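Local coordinates for allantoin racemase (Pseudomonas fluorescens, PDB 5LG5), which racemises allantoin and, probably like its hydantoin racemase relatives, other 5-monosubstituted hydantoins, at residues I18-I32 and V199-S211. Numbering follows the deposited sequence.
Sequences IAEQARAVASPGTEI and VDGVTAAVTIAES
V206 and A22 meet at the apolar centre, where helix 201-211 crosses helix 18-25 on one parallel sheet of an Asp/Glu/hydantoin racemase, a family built of two alpha/beta halves. Strand 198-199 belongs to the other half's sheet, whereas V206 touches I72 and I18 touches V5 on this one, whose edge strand 31-35 includes I32. The axes of the two helical segments come within 8.5 Å and cross at -49°, and their side chains touch directly: V206 CG2 lies 3.5 Å from A22 CB, while V206 CB and CG1 both face V25 CG2. V25 and T203 pack at about a right angle, both V25 methyls resting against T203 CB and CG2. With T203 CG2 anti to its carbonyl carbon, the methyl faces the helix opposite and lies 3.3 Å from Q21 O. Nearer the N-cap, V202 CG1 and CG2 straddle I18 CG2, each 3.8 Å away. D200 caps this helix by accepting V202 N at OD1, and its OD2 receives G185 N.

Past the apolar layer, the type II turn S27-T30 closes over E210, whose side chain runs extended beyond CG. S27 N donates to the syn lone pair of E210 OE2 at 2.7 Å and 157°, whereas T30 OG1 donates to E210 OE2, also at 2.7 Å, from above the carboxylate plane. E210 OE1 also forms a salt bridge with R214 of a second subunit, so turn and subunit interface share one buried carboxylate. With an alanine here, S27 and T30 would probably lose their common acceptor and that arginine its partner, leaving the turn less fixed. S27 OG completes the grip, donating to E210 OE1 at 3.1 Å from 38° out of the carboxylate plane.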
loop_
_atom_site.group_PDB
_atom_site.type_symbol
_atom_site.label_atom_id
_atom_site.label_comp_id
_atom_site.label_asym_id
_atom_site.label_seq_id
_atom_site.Cartn_x
_atom_site.Cartn_y
_atom_site.Cartn_z
ATOM N N ILE E 18 -9.581 12.653 -32.914
ATOM C CA ILE E 18 -10.220 12.159 -31.699
ATOM C C ILE E 18 -11.726 12.131 -31.896
ATOM O O ILE E 18 -12.398 11.155 -31.541
ATOM C CB ILE E 18 -9.852 13.028 -30.475
ATOM C CG1 ILE E 18 -8.376 12.848 -30.123
ATOM C CG2 ILE E 18 -10.701 12.660 -29.278
ATOM C CD1 ILE E 18 -7.860 13.872 -29.088
ATOM N N ALA E 19 -12.254 13.210 -32.463
ATOM C CA ALA E 19 -13.693 13.320 -32.686
ATOM C C ALA E 19 -14.224 12.279 -33.677
ATOM O O ALA E 19 -15.320 11.755 -33.488
ATOM C CB ALA E 19 -14.053 14.724 -33.139
ATOM N N GLU E 20 -13.461 11.976 -34.728
ATOM C CA GLU E 20 -13.910 10.950 -35.672
ATOM C C GLU E 20 -14.061 9.620 -34.954
ATOM O O GLU E 20 -15.047 8.906 -35.134
ATOM C CB GLU E 20 -12.915 10.721 -36.807
ATOM C CG GLU E 20 -12.736 11.802 -37.828
ATOM C CD GLU E 20 -11.664 11.403 -38.843
ATOM O OE1 GLU E 20 -11.149 10.258 -38.750
ATOM O OE2 GLU E 20 -11.337 12.229 -39.725
ATOM N N GLN E 21 -13.056 9.285 -34.151
ATOM C CA GLN E 21 -13.064 8.027 -33.422
ATOM C C GLN E 21 -14.222 7.953 -32.452
ATOM O O GLN E 21 -14.842 6.902 -32.290
ATOM C CB GLN E 21 -11.746 7.836 -32.674
ATOM C CG GLN E 21 -10.595 7.513 -33.597
ATOM C CD GLN E 21 -10.858 6.254 -34.405
ATOM O OE1 GLN E 21 -11.348 5.246 -33.878
ATOM N NE2 GLN E 21 -10.518 6.299 -35.692
ATOM N N ALA E 22 -14.515 9.077 -31.808
ATOM C CA ALA E 22 -15.617 9.118 -30.862
ATOM C C ALA E 22 -16.915 8.851 -31.603
ATOM O O ALA E 22 -17.766 8.069 -31.154
ATOM C CB ALA E 22 -15.659 10.476 -30.151
ATOM N N ARG E 23 -17.057 9.505 -32.751
ATOM C CA ARG E 23 -18.243 9.339 -33.584
ATOM C C ARG E 23 -18.417 7.916 -34.100
ATOM O O ARG E 23 -19.536 7.436 -34.253
ATOM C CB ARG E 23 -18.216 10.321 -34.748
ATOM C CG ARG E 23 -18.811 11.662 -34.408
ATOM C CD ARG E 23 -18.946 12.517 -35.647
ATOM N NE ARG E 23 -17.686 13.188 -35.934
ATOM C CZ ARG E 23 -17.365 14.382 -35.454
ATOM N NH1 ARG E 23 -18.218 15.029 -34.664
ATOM N NH2 ARG E 23 -16.191 14.924 -35.760
ATOM N N ALA E 24 -17.303 7.237 -34.338
ATOM C CA ALA E 24 -17.348 5.879 -34.858
ATOM C C ALA E 24 -18.029 4.900 -33.906
ATOM O O ALA E 24 -18.570 3.888 -34.347
ATOM C CB ALA E 24 -15.946 5.387 -35.232
ATOM N N VAL E 25 -17.983 5.167 -32.603
ATOM C CA VAL E 25 -18.601 4.226 -31.674
ATOM C C VAL E 25 -19.850 4.783 -31.023
ATOM O O VAL E 25 -20.576 4.048 -30.359
ATOM C CB VAL E 25 -17.620 3.760 -30.583
ATOM C CG1 VAL E 25 -16.405 3.148 -31.243
ATOM C CG2 VAL E 25 -17.209 4.939 -29.678
ATOM N N ALA E 26 -20.096 6.078 -31.196
ATOM C CA ALA E 26 -21.238 6.708 -30.527
ATOM C C ALA E 26 -22.555 6.049 -30.940
ATOM O O ALA E 26 -22.767 5.735 -32.108
ATOM C CB ALA E 26 -21.275 8.212 -30.805
ATOM N N SER E 27 -23.422 5.828 -29.962
ATOM C CA SER E 27 -24.720 5.227 -30.195
ATOM C C SER E 27 -25.626 6.155 -30.994
ATOM O O SER E 27 -25.415 7.376 -31.002
ATOM C CB SER E 27 -25.375 4.888 -28.854
ATOM O OG SER E 27 -24.681 3.829 -28.229
ATOM N N PRO E 28 -26.634 5.578 -31.681
ATOM C CA PRO E 28 -27.630 6.436 -32.324
ATOM C C PRO E 28 -28.230 7.378 -31.295
ATOM O O PRO E 28 -28.561 6.971 -30.165
ATOM C CB PRO E 28 -28.692 5.441 -32.826
ATOM C CG PRO E 28 -27.953 4.162 -33.009
ATOM C CD PRO E 28 -26.910 4.145 -31.905
ATOM N N GLY E 29 -28.326 8.646 -31.676
ATOM C CA GLY E 29 -28.863 9.663 -30.796
ATOM C C GLY E 29 -27.775 10.376 -30.023
ATOM O O GLY E 29 -28.048 11.350 -29.327
ATOM N N THR E 30 -26.536 9.914 -30.153
ATOM C CA THR E 30 -25.423 10.585 -29.491
ATOM C C THR E 30 -24.676 11.488 -30.453
ATOM O O THR E 30 -24.131 11.031 -31.458
ATOM C CB THR E 30 -24.441 9.582 -28.871
ATOM O OG1 THR E 30 -25.076 8.881 -27.788
ATOM C CG2 THR E 30 -23.211 10.301 -28.355
ATOM N N GLU E 31 -24.656 12.777 -30.147
ATOM C CA GLU E 31 -23.899 13.734 -30.933
ATOM C C GLU E 31 -22.552 13.989 -30.266
ATOM O O GLU E 31 -22.487 14.266 -29.064
ATOM C CB GLU E 31 -24.672 15.048 -31.085
ATOM C CG GLU E 31 -23.889 16.118 -31.833
ATOM C CD GLU E 31 -24.600 17.458 -31.872
ATOM O OE1 GLU E 31 -23.993 18.425 -32.380
ATOM O OE2 GLU E 31 -25.760 17.547 -31.397
ATOM N N ILE E 32 -21.484 13.889 -31.044
ATOM C CA ILE E 32 -20.150 14.195 -30.559
ATOM C C ILE E 32 -19.744 15.602 -30.978
ATOM O O ILE E 32 -19.808 15.956 -32.150
ATOM C CB ILE E 32 -19.103 13.213 -31.130
ATOM C CG1 ILE E 32 -19.402 11.776 -30.686
ATOM C CG2 ILE E 32 -17.708 13.624 -30.700
ATOM C CD1 ILE E 32 -19.394 11.578 -29.163
ATOM N N VAL E 199 -7.192 -1.149 -25.718
ATOM C CA VAL E 199 -8.256 -0.211 -25.413
ATOM C C VAL E 199 -7.865 1.196 -25.846
ATOM O O VAL E 199 -6.776 1.668 -25.548
ATOM C CB VAL E 199 -8.624 -0.240 -23.922
ATOM C CG1 VAL E 199 -9.782 0.698 -23.649
ATOM C CG2 VAL E 199 -9.007 -1.651 -23.518
ATOM N N ASP E 200 -8.760 1.830 -26.592
ATOM C CA ASP E 200 -8.625 3.217 -26.995
ATOM C C ASP E 200 -9.445 4.031 -26.008
ATOM O O ASP E 200 -10.678 3.925 -25.989
ATOM C CB ASP E 200 -9.172 3.409 -28.422
ATOM C CG ASP E 200 -8.999 4.837 -28.946
ATOM O OD1 ASP E 200 -8.563 5.736 -28.192
ATOM O OD2 ASP E 200 -9.359 5.071 -30.120
ATOM N N GLY E 201 -8.760 4.838 -25.199
ATOM C CA GLY E 201 -9.413 5.637 -24.175
ATOM C C GLY E 201 -10.485 6.543 -24.742
ATOM O O GLY E 201 -11.481 6.840 -24.088
ATOM N N VAL E 202 -10.286 7.008 -25.965
ATOM C CA VAL E 202 -11.292 7.863 -26.568
ATOM C C VAL E 202 -12.633 7.142 -26.746
ATOM O O VAL E 202 -13.670 7.641 -26.315
ATOM C CB VAL E 202 -10.819 8.414 -27.910
ATOM C CG1 VAL E 202 -11.980 9.107 -28.631
ATOM C CG2 VAL E 202 -9.660 9.371 -27.682
ATOM N N THR E 203 -12.612 5.976 -27.385
ATOM C CA THR E 203 -13.845 5.254 -27.638
ATOM C C THR E 203 -14.367 4.620 -26.371
ATOM O O THR E 203 -15.572 4.515 -26.177
ATOM C CB THR E 203 -13.694 4.203 -28.744
ATOM O OG1 THR E 203 -12.596 3.331 -28.427
ATOM C CG2 THR E 203 -13.451 4.891 -30.090
ATOM N N ALA E 204 -13.451 4.172 -25.518
ATOM C CA ALA E 204 -13.855 3.701 -24.202
ATOM C C ALA E 204 -14.651 4.786 -23.487
ATOM O O ALA E 204 -15.758 4.542 -23.009
ATOM C CB ALA E 204 -12.635 3.309 -23.374
ATOM N N ALA E 205 -14.095 5.996 -23.461
ATOM C CA ALA E 205 -14.710 7.114 -22.744
ATOM C C ALA E 205 -16.090 7.445 -23.271
ATOM O O ALA E 205 -16.999 7.774 -22.492
ATOM C CB ALA E 205 -13.813 8.348 -22.794
ATOM N N VAL E 206 -16.246 7.369 -24.595
ATOM C CA VAL E 206 -17.550 7.643 -25.198
ATOM C C VAL E 206 -18.607 6.731 -24.625
ATOM O O VAL E 206 -19.679 7.187 -24.228
ATOM C CB VAL E 206 -17.533 7.486 -26.731
ATOM C CG1 VAL E 206 -18.953 7.554 -27.299
ATOM C CG2 VAL E 206 -16.651 8.553 -27.345
ATOM N N THR E 207 -18.308 5.436 -24.593
ATOM C CA THR E 207 -19.284 4.467 -24.098
ATOM C C THR E 207 -19.560 4.704 -22.621
ATOM O O THR E 207 -20.692 4.565 -22.158
ATOM C CB THR E 207 -18.845 3.004 -24.315
ATOM O OG1 THR E 207 -17.741 2.699 -23.453
ATOM C CG2 THR E 207 -18.462 2.756 -25.782
ATOM N N ILE E 208 -18.522 5.070 -21.880
ATOM C CA ILE E 208 -18.705 5.312 -20.457
ATOM C C ILE E 208 -19.594 6.541 -20.241
ATOM O O ILE E 208 -20.575 6.480 -19.492
ATOM C CB ILE E 208 -17.353 5.441 -19.726
ATOM C CG1 ILE E 208 -16.634 4.087 -19.728
ATOM C CG2 ILE E 208 -17.556 5.920 -18.289
ATOM C CD1 ILE E 208 -15.195 4.141 -19.224
ATOM N N ALA E 209 -19.297 7.637 -20.934
ATOM C CA ALA E 209 -20.119 8.845 -20.819
ATOM C C ALA E 209 -21.578 8.586 -21.192
ATOM O O ALA E 209 -22.499 9.024 -20.482
ATOM C CB ALA E 209 -19.530 9.988 -21.675
ATOM N N GLU E 210 -21.794 7.884 -22.308
ATOM C CA GLU E 210 -23.156 7.528 -22.731
ATOM C C GLU E 210 -23.830 6.720 -21.650
ATOM O O GLU E 210 -25.017 6.921 -21.346
ATOM C CB GLU E 210 -23.133 6.697 -24.015
ATOM C CG GLU E 210 -22.917 7.480 -25.293
ATOM C CD GLU E 210 -22.928 6.572 -26.501
ATOM O OE1 GLU E 210 -22.757 5.352 -26.297
ATOM O OE2 GLU E 210 -23.093 7.061 -27.639
ATOM N N SER E 211 -23.070 5.780 -21.089
ATOM C CA SER E 211 -23.599 4.908 -20.060
ATOM C C SER E 211 -24.072 5.697 -18.841
ATOM O O SER E 211 -25.174 5.476 -18.330
ATOM C CB SER E 211 -22.538 3.892 -19.658
ATOM O OG SER E 211 -22.208 3.089 -20.775
HETATM O O HOH W 1 -10.704 3.852 -31.753
#